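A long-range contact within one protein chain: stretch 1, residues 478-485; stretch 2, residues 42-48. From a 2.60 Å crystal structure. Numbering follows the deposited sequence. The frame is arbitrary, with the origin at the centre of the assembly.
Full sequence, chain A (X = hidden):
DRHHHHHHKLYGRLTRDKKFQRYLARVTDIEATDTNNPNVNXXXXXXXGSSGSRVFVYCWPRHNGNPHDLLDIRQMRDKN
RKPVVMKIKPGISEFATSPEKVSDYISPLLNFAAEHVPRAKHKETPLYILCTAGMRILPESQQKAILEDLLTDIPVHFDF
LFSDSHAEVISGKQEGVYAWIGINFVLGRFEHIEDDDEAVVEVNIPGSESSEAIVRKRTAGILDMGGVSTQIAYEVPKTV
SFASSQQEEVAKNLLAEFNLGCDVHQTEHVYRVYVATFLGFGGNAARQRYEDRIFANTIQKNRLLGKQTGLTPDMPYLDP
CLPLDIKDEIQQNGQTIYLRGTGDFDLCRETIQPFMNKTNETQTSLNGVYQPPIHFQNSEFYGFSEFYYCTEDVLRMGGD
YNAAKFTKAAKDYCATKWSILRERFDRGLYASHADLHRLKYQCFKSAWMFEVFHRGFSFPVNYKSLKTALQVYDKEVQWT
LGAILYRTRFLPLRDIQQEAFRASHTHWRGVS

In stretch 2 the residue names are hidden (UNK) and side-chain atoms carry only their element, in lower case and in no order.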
# COMPACT_ATOMS: atom_id res chain seq x y z
N GLN A 478 1.88 -1.08 8.34
CA GLN A 478 0.75 -1.94 8.66
C GLN A 478 -0.53 -1.22 8.28
O GLN A 478 -0.95 -0.29 8.97
CB GLN A 478 0.74 -2.29 10.15
CG GLN A 478 2.10 -2.61 10.76
CD GLN A 478 2.69 -3.90 10.24
OE1 GLN A 478 2.12 -4.55 9.37
NE2 GLN A 478 3.84 -4.29 10.79
N TRP A 479 -1.16 -1.64 7.18
CA TRP A 479 -2.49 -1.12 6.89
C TRP A 479 -3.47 -1.52 7.98
O TRP A 479 -4.47 -0.82 8.21
CB TRP A 479 -2.98 -1.59 5.52
CG TRP A 479 -3.35 -3.05 5.41
CD1 TRP A 479 -2.59 -4.04 4.85
CD2 TRP A 479 -4.57 -3.67 5.84
NE1 TRP A 479 -3.26 -5.24 4.92
CE2 TRP A 479 -4.47 -5.04 5.52
CE3 TRP A 479 -5.73 -3.20 6.47
CZ2 TRP A 479 -5.49 -5.94 5.81
CZ3 TRP A 479 -6.73 -4.11 6.76
CH2 TRP A 479 -6.61 -5.46 6.43
N THR A 480 -3.20 -2.62 8.68
CA THR A 480 -4.02 -2.99 9.83
C THR A 480 -3.95 -1.93 10.93
O THR A 480 -4.89 -1.79 11.71
CB THR A 480 -3.58 -4.35 10.38
OG1 THR A 480 -2.17 -4.33 10.65
CG2 THR A 480 -3.88 -5.46 9.38
N LEU A 481 -2.84 -1.18 11.00
CA LEU A 481 -2.74 -0.11 11.98
C LEU A 481 -3.70 1.02 11.66
O LEU A 481 -4.33 1.59 12.57
CB LEU A 481 -1.30 0.41 12.03
CG LEU A 481 -1.04 1.60 12.95
CD1 LEU A 481 -1.44 1.30 14.38
CD2 LEU A 481 0.42 2.00 12.87
N GLY A 482 -3.83 1.39 10.39
CA GLY A 482 -4.82 2.38 10.01
C GLY A 482 -6.24 1.88 10.22
O GLY A 482 -7.14 2.67 10.50
N ALA A 483 -6.45 0.57 10.10
CA ALA A 483 -7.78 0.01 10.33
C ALA A 483 -8.17 0.12 11.80
O ALA A 483 -9.24 0.64 12.12
CB ALA A 483 -7.81 -1.45 9.87
N ILE A 484 -7.32 -0.38 12.70
CA ILE A 484 -7.61 -0.28 14.12
C ILE A 484 -7.77 1.18 14.53
O ILE A 484 -8.63 1.53 15.34
CB ILE A 484 -6.51 -0.98 14.95
CG1 ILE A 484 -6.92 -1.08 16.42
CG2 ILE A 484 -5.18 -0.26 14.83
CD1 ILE A 484 -7.82 -2.24 16.73
N LEU A 485 -6.94 2.06 13.96
CA LEU A 485 -7.01 3.47 14.31
C LEU A 485 -8.35 4.08 13.90
O LEU A 485 -8.92 4.90 14.62
CB LEU A 485 -5.85 4.23 13.67
CG LEU A 485 -5.60 5.66 14.12
CD1 LEU A 485 -5.25 5.71 15.60
CD2 LEU A 485 -4.50 6.29 13.29
N UNK A 42 -6.47 -2.87 24.56
CA UNK A 42 -5.97 -3.71 23.49
C UNK A 42 -6.98 -3.79 22.36
O UNK A 42 -8.18 -3.58 22.54
c UNK A 42 -4.28 -4.88 27.55
c UNK A 42 -2.94 -5.13 27.35
c UNK A 42 -5.15 -4.88 26.47
c UNK A 42 -4.69 -5.13 25.18
c UNK A 42 -2.46 -5.38 26.07
o UNK A 42 -2.08 -5.13 28.42
c UNK A 42 -3.34 -5.38 25.00
c UNK A 42 -5.65 -5.12 24.01
N UNK A 43 -6.46 -4.09 21.17
CA UNK A 43 -7.29 -4.31 20.00
C UNK A 43 -6.61 -5.30 19.08
O UNK A 43 -5.38 -5.37 19.03
N UNK A 44 -7.42 -6.07 18.36
CA UNK A 44 -6.92 -7.18 17.55
C UNK A 44 -7.46 -7.03 16.13
O UNK A 44 -8.66 -6.81 15.94
c UNK A 44 -6.78 -9.68 17.29
c UNK A 44 -6.79 -8.68 19.57
c UNK A 44 -7.32 -8.54 18.15
c UNK A 44 -7.61 -9.61 20.44
N UNK A 45 -6.57 -7.17 15.15
CA UNK A 45 -6.93 -7.10 13.74
C UNK A 45 -6.37 -8.33 13.05
O UNK A 45 -5.20 -8.69 13.25
c UNK A 45 -6.82 -4.59 13.86
c UNK A 45 -6.40 -5.82 13.07
c UNK A 45 -6.88 -5.73 11.63
N UNK A 46 -7.19 -8.98 12.23
CA UNK A 46 -6.77 -10.13 11.42
C UNK A 46 -6.79 -9.70 9.96
O UNK A 46 -7.83 -9.29 9.44
c UNK A 46 -7.52 -11.85 13.08
c UNK A 46 -7.33 -12.47 10.67
c UNK A 46 -7.67 -11.35 11.65
N UNK A 47 -5.63 -9.80 9.30
CA UNK A 47 -5.52 -9.58 7.87
C UNK A 47 -5.70 -10.92 7.16
O UNK A 47 -4.81 -11.77 7.22
c UNK A 47 -4.18 -8.94 7.53
c UNK A 47 -3.87 -8.97 6.04
o UNK A 47 -4.82 -9.09 5.23
o UNK A 47 -2.68 -8.88 5.68
N UNK A 48 -6.84 -11.10 6.50
CA UNK A 48 -7.15 -12.33 5.77
C UNK A 48 -6.83 -12.12 4.30
O UNK A 48 -7.68 -11.71 3.51
c UNK A 48 -8.60 -12.74 5.98
s UNK A 48 -8.94 -13.49 7.59

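Position 42 opens the strand with eight side-chain atoms: one carbon leading to a ring of six carbons, the far ring carbon bearing a single oxygen. The CA-to-CB bond points away from the helix of stretch 1, and the ring makes no contact there. This is a phenol, and the residue is tyrosine, Y42; this helix places no demand on its size.

Position 43 has no side-chain atoms beyond the backbone, and that backbone packs against the end of I484. It is glycine, G43. The absence matters. The CD1 atom of I484 lies 3.9 Å from the CA of G43, and a CB built in the ideal position would point toward the helix and stand only 2.7 Å from that same CD1, a clash. The bare backbone leaves room for the end of the isoleucine side chain.

Position 44 carries four carbons, forked at the first, with one arm two carbons long. The CA-to-CB bond points away from the helix, and the side chain stays out of contact with it; the backbone N touches I484 instead. Such branching at CB identifies isoleucine, I44, whose N lies 4.2 Å from I484 CD1. A branched CB is well suited to the extended backbone of a strand.

Position 45 has three carbons, one carrying the other two; its CA-to-CB bond points toward the helix, and the fork meets T480 and I484. It is valine, V45. Its CG1 sits 3.8 Å from T480 CG2, and its CG2 sits 3.8 Å from I484 CB, so the two methyls of the fork meet different helix residues. A compact, apolar, branched side chain fits this place, where the strand comes close to the helix: the CA atoms of V45 and T480 are 6.4 Å apart.

Position 46 again shows three carbons forked at the first, but its CA-to-CB bond points away and it touches nothing on stretch 1. This is a second valine, V46; a beta-branched apolar residue suits a buried strand position.

Position 47 has two carbons, the second carrying two oxygens. Its CA-to-CB bond points toward the helix, the first carbon packs on T480, and one oxygen lies by the edge of the W479 ring. The short carboxylate is that of aspartate, D47. CB is 4.0 Å from T480 CG2, and OD1 is 3.3 Å from W479 CZ2, near the plane of the indole. That edge presents C–H groups with slight positive charge, a favourable neighbour for a carboxylate oxygen. OD2 is hydrogen-bonded elsewhere in the structure.

Position 48 has one carbon and one sulfur. Its CA-to-CB bond points away, without contact to stretch 1. It is cysteine, C48, small and weakly polar enough to be buried.

The contact follows the strand's alternation: 43, 45 and 47 face the helix, while at the even positions the CA-to-CB bond points away. T480 and I484, one turn apart, present carbon surface to the strand, with W479 reaching in at one end. No hydrogen bond joins the stretches; close packing, with V45 contributing the largest covered area, holds this small interface.

Stretch 2, residues 42-48: YGIVVDC
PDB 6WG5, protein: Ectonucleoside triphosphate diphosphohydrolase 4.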